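Local coordinates for protein AlkZ (Streptomyces sahachiroi, PDB 5UUJ) that is a member of the AlkZ-like family of DNA glycosylases, related to helix-turn-helix proteins, and folds as a single chain of many helices and a mixed beta sheet, at residues Gln11-Ala14 against Trp15-Gln18; Leu50-Ala53 against Leu54-Ala58. All coordinates share one frame; numbering follows the deposited sequence.

Interaction 1. Residues Gln11-Ala14 against Trp15-Gln18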
ATOM      1  N   GLN A  11     -12.720 -19.367   3.212  1.00 19.08           N
ATOM      2  CA  GLN A  11     -12.390 -19.564   1.803  1.00 18.98           C
ATOM      3  C   GLN A  11     -11.717 -18.312   1.250  1.00 17.89           C
ATOM      4  O   GLN A  11     -10.658 -18.391   0.628  1.00 17.50           O
ATOM      5  CB  GLN A  11     -13.632 -19.886   0.979  1.00 19.91           C
ATOM      6  CG  GLN A  11     -14.091 -21.323   1.067  1.00 21.24           C
ATOM      7  CD  GLN A  11     -15.154 -21.643   0.037  1.00 22.36           C
ATOM      8  OE1 GLN A  11     -16.249 -21.074   0.061  1.00 22.64           O
ATOM      9  NE2 GLN A  11     -14.833 -22.546  -0.884  1.00 23.25           N
ATOM     10  N   VAL A  12     -12.343 -17.160   1.484  1.00 17.59           N
ATOM     11  CA  VAL A  12     -11.828 -15.886   0.998  1.00 16.81           C
ATOM     12  C   VAL A  12     -10.420 -15.626   1.532  1.00 16.01           C
ATOM     13  O   VAL A  12      -9.538 -15.211   0.783  1.00 15.49           O
ATOM     14  CB  VAL A  12     -12.767 -14.718   1.391  1.00 16.98           C
ATOM     15  CG1 VAL A  12     -12.111 -13.359   1.137  1.00 16.35           C
ATOM     16  CG2 VAL A  12     -14.081 -14.819   0.622  1.00 17.92           C
ATOM     17  N   PHE A  13     -10.205 -15.884   2.818  1.00 16.14           N
ATOM     18  CA  PHE A  13      -8.903 -15.642   3.433  1.00 15.72           C
ATOM     19  C   PHE A  13      -7.820 -16.493   2.780  1.00 15.63           C
ATOM     20  O   PHE A  13      -6.731 -16.001   2.475  1.00 15.09           O
ATOM     21  CB  PHE A  13      -8.944 -15.931   4.936  1.00 16.34           C
ATOM     22  CG  PHE A  13      -9.887 -15.048   5.703  1.00 16.67           C
ATOM     23  CD1 PHE A  13     -10.201 -13.775   5.251  1.00 16.29           C
ATOM     24  CD2 PHE A  13     -10.463 -15.496   6.879  1.00 17.62           C
ATOM     25  CE1 PHE A  13     -11.068 -12.966   5.960  1.00 16.88           C
ATOM     26  CE2 PHE A  13     -11.333 -14.688   7.594  1.00 18.17           C
ATOM     27  CZ  PHE A  13     -11.633 -13.424   7.132  1.00 17.81           C
ATOM     28  N   ALA A  14      -8.125 -17.770   2.569  1.00 16.35           N
ATOM     29  CA  ALA A  14      -7.185 -18.684   1.933  1.00 19.27           C
ATOM     30  C   ALA A  14      -6.874 -18.238   0.507  1.00 17.03           C
ATOM     31  O   ALA A  14      -5.724 -18.284   0.070  1.00 16.07           O
ATOM     32  CB  ALA A  14      -7.736 -20.097   1.935  1.00 17.84           C
ATOM     33  N   TRP A  15      -7.903 -17.807  -0.215  1.00 16.25           N
ATOM     34  CA  TRP A  15      -7.730 -17.369  -1.592  1.00 16.19           C
ATOM     35  C   TRP A  15      -6.877 -16.104  -1.649  1.00 15.25           C
ATOM     36  O   TRP A  15      -5.964 -15.999  -2.468  1.00 15.16           O
ATOM     37  CB  TRP A  15      -9.085 -17.123  -2.257  1.00 16.75           C
ATOM     38  CG  TRP A  15      -8.956 -16.702  -3.685  1.00 17.07           C
ATOM     39  CD1 TRP A  15      -8.773 -17.516  -4.765  1.00 18.05           C
ATOM     40  CD2 TRP A  15      -8.988 -15.362  -4.192  1.00 16.72           C
ATOM     41  NE1 TRP A  15      -8.686 -16.766  -5.910  1.00 18.34           N
ATOM     42  CE2 TRP A  15      -8.815 -15.440  -5.587  1.00 17.52           C
ATOM     43  CE3 TRP A  15      -9.143 -14.106  -3.602  1.00 16.06           C
ATOM     44  CZ2 TRP A  15      -8.796 -14.311  -6.403  1.00 17.66           C
ATOM     45  CZ3 TRP A  15      -9.125 -12.983  -4.415  1.00 16.20           C
ATOM     46  CH2 TRP A  15      -8.953 -13.095  -5.799  1.00 16.98           C
ATOM     47  N   ARG A  16      -7.174 -15.152  -0.767  1.00 14.74           N
ATOM     48  CA  ARG A  16      -6.394 -13.921  -0.682  1.00 14.07           C
ATOM     49  C   ARG A  16      -4.926 -14.221  -0.392  1.00 13.80           C
ATOM     50  O   ARG A  16      -4.034 -13.646  -1.014  1.00 13.49           O
ATOM     51  CB  ARG A  16      -6.958 -12.996   0.399  1.00 13.95           C
ATOM     52  CG  ARG A  16      -8.255 -12.307   0.015  1.00 14.33           C
ATOM     53  CD  ARG A  16      -8.843 -11.539   1.183  1.00 14.52           C
ATOM     54  NE  ARG A  16     -10.072 -10.843   0.813  1.00 15.13           N
ATOM     55  CZ  ARG A  16     -10.870 -10.217   1.674  1.00 15.66           C
ATOM     56  NH1 ARG A  16     -10.576 -10.197   2.965  1.00 15.69           N
ATOM     57  NH2 ARG A  16     -11.968  -9.615   1.241  1.00 16.44           N
HETATM   58  N   MSE A  17      -4.679 -15.127   0.547  1.00 14.53           N
HETATM   59  CA  MSE A  17      -3.312 -15.461   0.925  1.00 19.64           C
HETATM   60  C   MSE A  17      -2.570 -16.172  -0.198  1.00 15.59           C
HETATM   61  O   MSE A  17      -1.345 -16.093  -0.291  1.00 14.97           O
HETATM   62  CB  MSE A  17      -3.308 -16.320   2.186  1.00 16.53           C
HETATM   63  CG  MSE A  17      -3.584 -15.519   3.444  1.00 21.96           C
HETATM   64 SE   MSE A  17      -3.344 -16.582   5.053  1.00 29.98          SE
HETATM   65  CE  MSE A  17      -2.585 -15.208   6.207  1.00 30.97           C
ATOM     66  N   GLN A  18      -3.310 -16.867  -1.050  1.00 14.96           N
ATOM     67  CA  GLN A  18      -2.723 -17.462  -2.236  1.00 15.53           C
ATOM     68  C   GLN A  18      -2.331 -16.354  -3.211  1.00 15.02           C
ATOM     69  O   GLN A  18      -1.213 -16.332  -3.727  1.00 15.47           O
ATOM     70  CB  GLN A  18      -3.696 -18.454  -2.880  1.00 16.50           C
ATOM     71  CG  GLN A  18      -3.213 -19.047  -4.189  1.00 26.38           C
ATOM     72  CD  GLN A  18      -3.798 -18.343  -5.405  1.00 32.00           C
ATOM     73  OE1 GLN A  18      -3.069 -17.774  -6.218  1.00 35.59           O
ATOM     74  NE2 GLN A  18      -5.121 -18.390  -5.538  1.00 25.23           N
TER

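Interaction 2. Residues Leu50-Ala53 against Leu54-Ala58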
ATOM      1  N   LEU A  50      10.548  -5.982   4.928  1.00 19.01           N
ATOM      2  CA  LEU A  50      10.128  -7.195   5.617  1.00 21.55           C
ATOM      3  C   LEU A  50       8.914  -7.828   4.949  1.00 19.51           C
ATOM      4  O   LEU A  50       8.863  -9.041   4.764  1.00 25.00           O
ATOM      5  CB  LEU A  50       9.818  -6.889   7.085  1.00 16.48           C
ATOM      6  CG  LEU A  50       9.387  -8.069   7.956  1.00 17.65           C
ATOM      7  CD1 LEU A  50      10.521  -9.077   8.102  1.00 16.16           C
ATOM      8  CD2 LEU A  50       8.916  -7.584   9.317  1.00 17.21           C
ATOM      9  N   ASN A  51       7.940  -7.004   4.578  1.00 17.75           N
ATOM     10  CA  ASN A  51       6.688  -7.512   4.028  1.00 20.16           C
ATOM     11  C   ASN A  51       6.859  -8.148   2.651  1.00 20.86           C
ATOM     12  O   ASN A  51       6.097  -9.040   2.273  1.00 20.54           O
ATOM     13  CB  ASN A  51       5.652  -6.394   3.970  1.00 22.68           C
ATOM     14  CG  ASN A  51       5.205  -5.947   5.354  1.00 35.23           C
ATOM     15  OD1 ASN A  51       5.306  -6.703   6.327  1.00 30.34           O
ATOM     16  ND2 ASN A  51       4.705  -4.720   5.449  1.00 32.42           N
ATOM     17  N   VAL A  52       7.860  -7.696   1.906  1.00 14.98           N
ATOM     18  CA  VAL A  52       8.220  -8.355   0.658  1.00 14.99           C
ATOM     19  C   VAL A  52       8.960  -9.658   0.964  1.00 15.01           C
ATOM     20  O   VAL A  52       8.653 -10.706   0.392  1.00 15.03           O
ATOM     21  CB  VAL A  52       9.089  -7.443  -0.236  1.00 15.14           C
ATOM     22  CG1 VAL A  52       9.592  -8.192  -1.462  1.00 15.33           C
ATOM     23  CG2 VAL A  52       8.291  -6.218  -0.660  1.00 15.12           C
ATOM     24  N   ALA A  53       9.921  -9.590   1.882  1.00 15.09           N
ATOM     25  CA  ALA A  53      10.772 -10.738   2.193  1.00 15.15           C
ATOM     26  C   ALA A  53       9.974 -11.900   2.774  1.00 15.03           C
ATOM     27  O   ALA A  53      10.270 -13.062   2.495  1.00 15.02           O
ATOM     28  CB  ALA A  53      11.875 -10.332   3.154  1.00 15.37           C
ATOM     29  N   LEU A  54       8.966 -11.587   3.584  1.00 15.01           N
ATOM     30  CA  LEU A  54       8.135 -12.622   4.187  1.00 15.04           C
ATOM     31  C   LEU A  54       7.310 -13.355   3.131  1.00 15.02           C
ATOM     32  O   LEU A  54       6.841 -14.464   3.364  1.00 15.10           O
ATOM     33  CB  LEU A  54       7.215 -12.022   5.250  1.00 15.21           C
ATOM     34  CG  LEU A  54       7.876 -11.549   6.550  1.00 15.44           C
ATOM     35  CD1 LEU A  54       6.876 -10.785   7.400  1.00 15.73           C
ATOM     36  CD2 LEU A  54       8.450 -12.712   7.335  1.00 15.56           C
ATOM     37  N   ARG A  55       7.144 -12.735   1.967  1.00 15.00           N
ATOM     38  CA  ARG A  55       6.368 -13.330   0.882  1.00 15.14           C
ATOM     39  C   ARG A  55       7.257 -14.100  -0.097  1.00 15.21           C
ATOM     40  O   ARG A  55       6.852 -14.404  -1.222  1.00 15.45           O
ATOM     41  CB  ARG A  55       5.575 -12.238   0.159  1.00 15.22           C
ATOM     42  CG  ARG A  55       4.364 -11.784   0.951  1.00 15.31           C
ATOM     43  CD  ARG A  55       3.662 -10.619   0.300  1.00 15.38           C
ATOM     44  NE  ARG A  55       2.317 -10.440   0.833  1.00 15.63           N
ATOM     45  CZ  ARG A  55       2.035  -9.830   1.981  1.00 15.66           C
ATOM     46  NH1 ARG A  55       3.006  -9.338   2.736  1.00 15.45           N
ATOM     47  NH2 ARG A  55       0.775  -9.713   2.375  1.00 16.04           N
ATOM     48  N   GLN A  56       8.467 -14.420   0.355  1.00 15.13           N
ATOM     49  CA  GLN A  56       9.414 -15.212  -0.421  1.00 16.22           C
ATOM     50  C   GLN A  56       9.807 -16.462   0.356  1.00 15.22           C
ATOM     51  O   GLN A  56      10.197 -16.375   1.519  1.00 15.09           O
ATOM     52  CB  GLN A  56      10.652 -14.384  -0.757  1.00 15.38           C
ATOM     53  CG  GLN A  56      10.362 -13.198  -1.667  1.00 16.72           C
ATOM     54  CD  GLN A  56      11.495 -12.193  -1.702  1.00 18.73           C
ATOM     55  OE1 GLN A  56      12.214 -12.012  -0.719  1.00 16.78           O
ATOM     56  NE2 GLN A  56      11.660 -11.530  -2.838  1.00 18.47           N
ATOM     57  N   ALA A  57       9.698 -17.620  -0.294  1.00 15.40           N
ATOM     58  CA  ALA A  57      10.008 -18.905   0.333  1.00 15.46           C
ATOM     59  C   ALA A  57      11.395 -18.878   0.956  1.00 15.30           C
ATOM     60  O   ALA A  57      11.609 -19.405   2.045  1.00 15.19           O
ATOM     61  CB  ALA A  57       9.905 -20.030  -0.682  1.00 15.67           C
ATOM     62  N   ALA A  58      12.330 -18.261   0.241  1.00 15.48           N
ATOM     63  CA  ALA A  58      13.655 -17.970   0.767  1.00 15.57           C
ATOM     64  C   ALA A  58      13.785 -16.455   0.902  1.00 15.59           C
ATOM     65  O   ALA A  58      14.181 -15.786  -0.052  1.00 15.84           O
ATOM     66  CB  ALA A  58      14.737 -18.530  -0.146  1.00 15.96           C
TER

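Interaction 1. Residues Gln11-Ala14 against Trp15-Gln18
Arg-16 N gives its hydrogen to Val-12 O at 2.8 Å, the shortest of four successive i to i+4 hydrogen bonds that make Gln-11 to Gln-18 a regular stretch of alpha helix 9-19. Trp-15 N meets Gln-11 O at 2.9 Å, and the backbone N of Met-17, modelled as selenomethionine, meets Phe-13 O, also at 2.9 Å. The last bond, Gln-18 N to Ala-14 O, is the most bent of the four, at 143°.

Val-12 and Arg-16, one turn apart, run side by side in the same direction. CG1 of Val-12 stands anti to the backbone N (chi1 169°), which turns this methyl to one face of the Arg-16 guanidinium. It sits 3.2 Å above that plane and toward its rim, with Val-12 CG1 only 3.3 Å from Arg-16 NE. The aliphatic stem of the arginine is stretched out as far as NE, and its CG and CD pass along Val-12 as well. Its charged end is gripped by the chain beyond the helix: NE bonds to Gly-220 O and NH2 to Pro-221 O.

Phe-13 flanks the same guanidinium. Arg-16 NH1 lies at the edge of the ring, 4.1 Å from Phe-13 CE1, and the ring and guanidinium planes are inclined by 50°. Trp-15 leaves in another direction, with NE1 bonded to Glu-271 OE1 and its ring against His-268, while Phe-13 and Met-17 both pack on Tyr-290.

Two carbonyl bonds and a methyl over one face together fix the rotation of a buried cationic group. As both of these partners are backbone carbonyls, their dipoles probably help to steady the charge, and Arg-16 ties helix 9-19 to the loop at Gly-220 and Pro-221.

Interaction 2. Residues Leu50-Ala53 against Leu54-Ala58
Helix 45-53 ends in a type I beta turn from Ala-53 to Gln-56, where the chain enters the loop leading to helix 62-69. Leu-54 N still makes an i to i+4 bond to Leu-50 O, at 2.8 Å. The next two bonds span three residues: Arg-55 N to Val-52 O at 3.0 Å, and Gln-56 N to Ala-53 O at 3.1 Å. In both, the donor stands well above the carbonyl plane.

The carbonyl of Asn-51 is taken instead by a side chain. Arg-55 folds back along the helix end, with a straight stem turned at chi4 (80°), and NH1 donates to Asn-51 O at 3.1 Å and 160°. That oxygen lies at the guanidinium edge, only 5° out of its plane. NH1 also forms a salt bridge with Asp-288, and NE bonds to Gln-20 O.

On another side Leu-50 and Leu-54 cross obliquely, with Leu-50 CG 3.7 Å from Leu-54 CD1, and both touch Ala-364 of helix 351-365. Gln-56 directs OE1 to Asp-60 N and NE2 to Pro-28 O.

Arg-55 thus satisfies a carbonyl at the helix end, where the helix dipole would favour a positive charge, and with Asp-288 and Gln-20 it joins that end to two other parts of the chain.

Overall arrangement
Interaction 1 precedes interaction 2 along the chain; their centres are about 17 Å apart and their nearest atoms about 7 Å, without touching. Residues 11-18 lie in the body of helix 9-19, whereas 50-58 carry helix 45-53 into a loop. Shared surroundings relate them: Arg-55 reaches Gln-20, just beyond the helix of interaction 1, while Tyr-290, which touches Phe-13 and Met-17, belongs to helix 289-292, close in sequence to Asp-288, the salt-bridge partner of Arg-55. Each contact has a buried arginine, but the one in 11-18 bonds to the loop carbonyls of Gly-220 and Pro-221, while the one in 50-58 combines a helix-end carbonyl, a carbonyl beyond helix 9-19 and a carboxylate.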